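Local coordinates for protein carbonic anhydrase (Neosartorya fumigata, PDB 7COI) that probably catalyses the reversible hydration of carbon dioxide to hydrogencarbonate as a zinc-dependent enzyme of the beta class, at residues L235-V240 with K277-S282; L242-M245 with G249-V252. One frame throughout, in Å; residues are numbered along the deposited sequence.

Interaction 1 (L235-V240 with K277-S282); sequences LTQKSV and KARLTS
Arg279 reaches from helix 273-283 to Thr236 and Gln237, at the end of helix 216-236. Along 277-282, Lys277 and Ala278 come first and serve the helix itself. Lys277 O accepts both the backbone N-H and the hydroxyl of Thr281, from opposite faces of its carbonyl plane. Ala278 O does the same for Ser282, with Ser282 OG at 2.8 Å from Ala278 O.

Arg279 then carries the whole contact. Its chain leaves the helix extended and bends at chi3 (-53°), which brings NH1 beside Thr236 OG1. Arg279 NH1 donates to Thr236 OG1 over 2.8 Å. The bond is bent, with an N-H...O angle of 137°, and OG1 sits somewhat out of the guanidinium plane. While Thr236 OG1 accepts from the arginine, its single proton lies within range of both Leu232 O and Lys233 O of its own helix, to be shared or given to one. The aliphatic part of the arginine packs too: Arg279 CD lies 3.5 Å from Thr236 O. Gln237 crosses the arginine at about a right angle, and its CG meets Arg279 CD at 3.5 Å. The amide and guanidinium planes stand 85° apart. The Gln237 amide bonds Gln202 and Glu205 of the second subunit, while Arg279 makes salt bridges through NE to that same Glu205 and through NH1 to Glu271 of its own chain. The two carboxylates, one from each subunit, probably offset its buried positive charge.

Arg279 thus ties helix 273-283 to the turn between helix 216-236 and helix 239-248, at a subunit interface. This fits the beta-class carbonic anhydrase fold, whose basic unit is a dimer.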
loop_
_atom_site.group_PDB
_atom_site.type_symbol
_atom_site.label_atom_id
_atom_site.label_comp_id
_atom_site.label_asym_id
_atom_site.label_seq_id
_atom_site.Cartn_x
_atom_site.Cartn_y
_atom_site.Cartn_z
ATOM N N LEU A 235 -12.729 3.692 10.317
ATOM C CA LEU A 235 -12.375 5.109 10.535
ATOM C C LEU A 235 -12.113 5.318 12.027
ATOM O O LEU A 235 -11.140 6.001 12.351
ATOM C CB LEU A 235 -13.547 5.964 10.029
ATOM C CG LEU A 235 -13.480 7.442 10.319
ATOM C CD1 LEU A 235 -12.327 8.083 9.544
ATOM C CD2 LEU A 235 -14.810 8.082 9.917
ATOM N N THR A 236 -12.939 4.731 12.904
ATOM C CA THR A 236 -12.799 4.906 14.366
ATOM C C THR A 236 -11.703 4.014 14.957
ATOM O O THR A 236 -11.325 4.289 16.099
ATOM C CB THR A 236 -14.148 4.716 15.073
ATOM O OG1 THR A 236 -14.664 3.417 14.815
ATOM C CG2 THR A 236 -15.171 5.739 14.638
ATOM N N GLN A 237 -11.175 3.036 14.219
ATOM C CA GLN A 237 -10.011 2.196 14.631
ATOM C C GLN A 237 -8.714 2.917 14.284
ATOM O O GLN A 237 -7.804 2.305 13.709
ATOM C CB GLN A 237 -10.094 0.813 14.009
ATOM C CG GLN A 237 -11.257 0.008 14.574
ATOM C CD GLN A 237 -11.420 -1.350 13.934
ATOM O OE1 GLN A 237 -11.198 -1.521 12.743
ATOM N NE2 GLN A 237 -11.841 -2.332 14.723
ATOM N N LYS A 238 -8.691 4.211 14.546
ATOM C CA LYS A 238 -7.548 5.099 14.289
ATOM C C LYS A 238 -7.452 6.011 15.498
ATOM O O LYS A 238 -8.458 6.691 15.806
ATOM C CB LYS A 238 -7.758 5.912 13.022
ATOM C CG LYS A 238 -7.845 5.073 11.758
ATOM C CD LYS A 238 -7.960 5.921 10.500
ATOM C CE LYS A 238 -8.293 5.067 9.285
ATOM N NZ LYS A 238 -7.235 4.061 9.036
ATOM N N SER A 239 -6.292 6.054 16.123
ATOM C CA SER A 239 -6.099 6.874 17.345
ATOM C C SER A 239 -6.446 8.339 17.054
ATOM O O SER A 239 -7.093 8.991 17.925
ATOM C CB SER A 239 -4.713 6.737 17.893
ATOM O OG SER A 239 -4.680 7.301 19.200
ATOM N N VAL A 240 -6.092 8.853 15.865
ATOM C CA VAL A 240 -6.293 10.303 15.577
ATOM C C VAL A 240 -7.790 10.625 15.639
ATOM O O VAL A 240 -8.162 11.738 16.164
ATOM C CB VAL A 240 -5.632 10.758 14.262
ATOM C CG1 VAL A 240 -6.261 10.115 13.030
ATOM C CG2 VAL A 240 -5.658 12.264 14.120
ATOM N N LYS A 277 -15.862 1.742 23.779
ATOM C CA LYS A 277 -14.988 1.573 24.974
ATOM C C LYS A 277 -13.876 0.566 24.638
ATOM O O LYS A 277 -12.705 0.875 24.920
ATOM C CB LYS A 277 -15.804 1.156 26.197
ATOM C CG LYS A 277 -16.840 2.194 26.607
ATOM C CD LYS A 277 -17.339 2.021 28.003
ATOM C CE LYS A 277 -18.444 3.003 28.341
ATOM N NZ LYS A 277 -18.655 3.092 29.802
ATOM N N ALA A 278 -14.228 -0.589 24.073
ATOM C CA ALA A 278 -13.253 -1.629 23.666
ATOM C C ALA A 278 -12.295 -1.049 22.606
ATOM O O ALA A 278 -11.077 -1.352 22.630
ATOM C CB ALA A 278 -13.987 -2.848 23.152
ATOM N N ARG A 279 -12.838 -0.230 21.695
ATOM C CA ARG A 279 -12.035 0.354 20.581
ATOM C C ARG A 279 -11.020 1.336 21.161
ATOM O O ARG A 279 -9.859 1.295 20.793
ATOM C CB ARG A 279 -12.953 1.026 19.562
ATOM C CG ARG A 279 -12.244 1.406 18.271
ATOM C CD ARG A 279 -13.192 1.533 17.104
ATOM N NE ARG A 279 -13.980 0.328 16.980
ATOM C CZ ARG A 279 -15.266 0.269 16.644
ATOM N NH1 ARG A 279 -15.937 1.342 16.270
ATOM N NH2 ARG A 279 -15.886 -0.891 16.654
ATOM N N LEU A 280 -11.453 2.189 22.091
ATOM C CA LEU A 280 -10.567 3.153 22.803
ATOM C C LEU A 280 -9.401 2.386 23.435
ATOM O O LEU A 280 -8.220 2.759 23.229
ATOM C CB LEU A 280 -11.408 3.835 23.893
ATOM C CG LEU A 280 -11.459 5.352 24.038
ATOM C CD1 LEU A 280 -11.024 6.135 22.793
ATOM C CD2 LEU A 280 -12.867 5.746 24.489
ATOM N N THR A 281 -9.719 1.339 24.209
ATOM C CA THR A 281 -8.714 0.525 24.930
ATOM C C THR A 281 -7.730 -0.058 23.913
ATOM O O THR A 281 -6.527 -0.065 24.200
ATOM C CB THR A 281 -9.393 -0.609 25.701
ATOM O OG1 THR A 281 -10.314 0.021 26.600
ATOM C CG2 THR A 281 -8.394 -1.503 26.403
ATOM N N SER A 282 -8.250 -0.528 22.777
ATOM C CA SER A 282 -7.499 -1.345 21.789
ATOM C C SER A 282 -6.688 -0.455 20.842
ATOM O O SER A 282 -5.679 -0.962 20.331
ATOM C CB SER A 282 -8.415 -2.227 21.010
ATOM O OG SER A 282 -9.051 -3.170 21.852
#

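Interaction 2 (L242-M245 with G249-V252); sequences LEAM and GLQV
Ala244, Met245 and Leu250 form the tight side of this contact. The chain turns after helix 239-248, and the residues leading into strand 251-257 come back against its last turns. Leu250 CG stands anti to its own backbone N (chi1 170°). In this position Leu250 CD2 rests 3.6 Å from Ala244 CB. Both side chains also touch Val162 of helix 152-164, and Leu250 reaches Val170 in the neighbouring strand. The backbone follows the same course. Leu250 N donates to Ala244 O at 3.2 Å, nearly straight at 163°. Met245 buries the most surface here, although it stays partly exposed. It lays its CG beside the backbone of Leu250, 3.4 Å from Leu250 O, and the same CG is 4.2 Å from Leu250 CB. Its side chain also touches Thr236 of helix 216-236.

The loose side is Gly249, which is exposed to solvent. It takes a left-handed backbone conformation (phi 65°) and is the first residue to leave the helix. Its N makes a weak bond to Met245 O at 3.2 Å, and its CA adds a C-H...O contact to the same oxygen.

The helix thus ends at a glycine of positive phi. Leu250 N and, weakly, Gly249 N bond carbonyls of its last turns. The chemistry implies a turn held by backbone bonds and sealed by small apolar contacts on the buried side, with no charged group bridging its two segments.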
loop_
_atom_site.group_PDB
_atom_site.type_symbol
_atom_site.label_atom_id
_atom_site.label_comp_id
_atom_site.label_asym_id
_atom_site.label_seq_id
_atom_site.Cartn_x
_atom_site.Cartn_y
_atom_site.Cartn_z
ATOM N N LEU A 242 -10.248 8.704 17.291
ATOM C CA LEU A 242 -10.744 8.479 18.686
ATOM C C LEU A 242 -10.368 9.676 19.569
ATOM O O LEU A 242 -11.236 10.113 20.363
ATOM C CB LEU A 242 -10.168 7.178 19.243
ATOM C CG LEU A 242 -10.687 5.919 18.570
ATOM C CD1 LEU A 242 -9.808 4.729 18.892
ATOM C CD2 LEU A 242 -12.128 5.655 18.942
ATOM N N GLU A 243 -9.149 10.190 19.440
ATOM C CA GLU A 243 -8.667 11.371 20.198
ATOM C C GLU A 243 -9.608 12.568 19.939
ATOM O O GLU A 243 -10.028 13.256 20.902
ATOM C CB GLU A 243 -7.230 11.730 19.812
ATOM C CG GLU A 243 -6.149 10.753 20.245
ATOM C CD GLU A 243 -4.844 10.951 19.472
ATOM O OE1 GLU A 243 -4.604 12.102 18.995
ATOM O OE2 GLU A 243 -4.090 9.958 19.276
ATOM N N ALA A 244 -9.953 12.839 18.677
ATOM C CA ALA A 244 -10.800 13.991 18.277
ATOM C C ALA A 244 -12.230 13.788 18.772
ATOM O O ALA A 244 -12.905 14.794 19.110
ATOM C CB ALA A 244 -10.769 14.183 16.773
ATOM N N MET A 245 -12.712 12.551 18.792
ATOM C CA MET A 245 -14.074 12.266 19.291
ATOM C C MET A 245 -14.124 12.608 20.796
ATOM O O MET A 245 -15.086 13.243 21.206
ATOM C CB MET A 245 -14.463 10.819 19.035
ATOM C CG MET A 245 -14.669 10.552 17.566
ATOM S SD MET A 245 -14.870 8.819 17.242
ATOM C CE MET A 245 -16.637 8.639 17.472
ATOM N N GLY A 249 -15.601 16.284 20.398
ATOM C CA GLY A 249 -16.882 15.745 19.941
ATOM C C GLY A 249 -16.904 15.631 18.417
ATOM O O GLY A 249 -17.997 15.799 17.847
ATOM N N LEU A 250 -15.762 15.337 17.773
ATOM C CA LEU A 250 -15.774 14.990 16.321
ATOM C C LEU A 250 -16.880 13.978 16.106
ATOM O O LEU A 250 -17.007 12.976 16.902
ATOM C CB LEU A 250 -14.420 14.409 15.906
ATOM C CG LEU A 250 -14.363 13.792 14.503
ATOM C CD1 LEU A 250 -14.406 14.888 13.496
ATOM C CD2 LEU A 250 -13.093 12.993 14.291
ATOM N N GLN A 251 -17.668 14.169 15.053
ATOM C CA GLN A 251 -18.762 13.243 14.749
ATOM C C GLN A 251 -18.418 12.510 13.463
ATOM O O GLN A 251 -17.781 13.138 12.593
ATOM C CB GLN A 251 -20.064 14.000 14.600
ATOM C CG GLN A 251 -20.530 14.605 15.918
ATOM C CD GLN A 251 -21.742 15.472 15.703
ATOM O OE1 GLN A 251 -22.568 15.221 14.831
ATOM N NE2 GLN A 251 -21.827 16.537 16.475
ATOM N N VAL A 252 -18.876 11.267 13.367
ATOM C CA VAL A 252 -18.774 10.484 12.109
ATOM C C VAL A 252 -20.173 10.145 11.635
ATOM O O VAL A 252 -21.061 9.958 12.468
ATOM C CB VAL A 252 -17.857 9.259 12.286
ATOM C CG1 VAL A 252 -16.500 9.691 12.787
ATOM C CG2 VAL A 252 -18.466 8.189 13.196
#

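Both interactions use helix 239-248, and their centres lie about 10 Å apart. Interaction 2 falls within the chain between the two segments of interaction 1. Leu280 packs on Leu242, which joins helix 273-283 to helix 239-248, and Leu235 packs on Val252 between the helix 216-236 end and the strand. Interaction 1 is buried, long-range and polar, and the second subunit completes its charges. Interaction 2 is local, partly buried and mostly backbone and apolar; no other chain of the assembly touches it. One faces a subunit partner, the other turns the chain back into the central sheet. Both lie away from the zinc site.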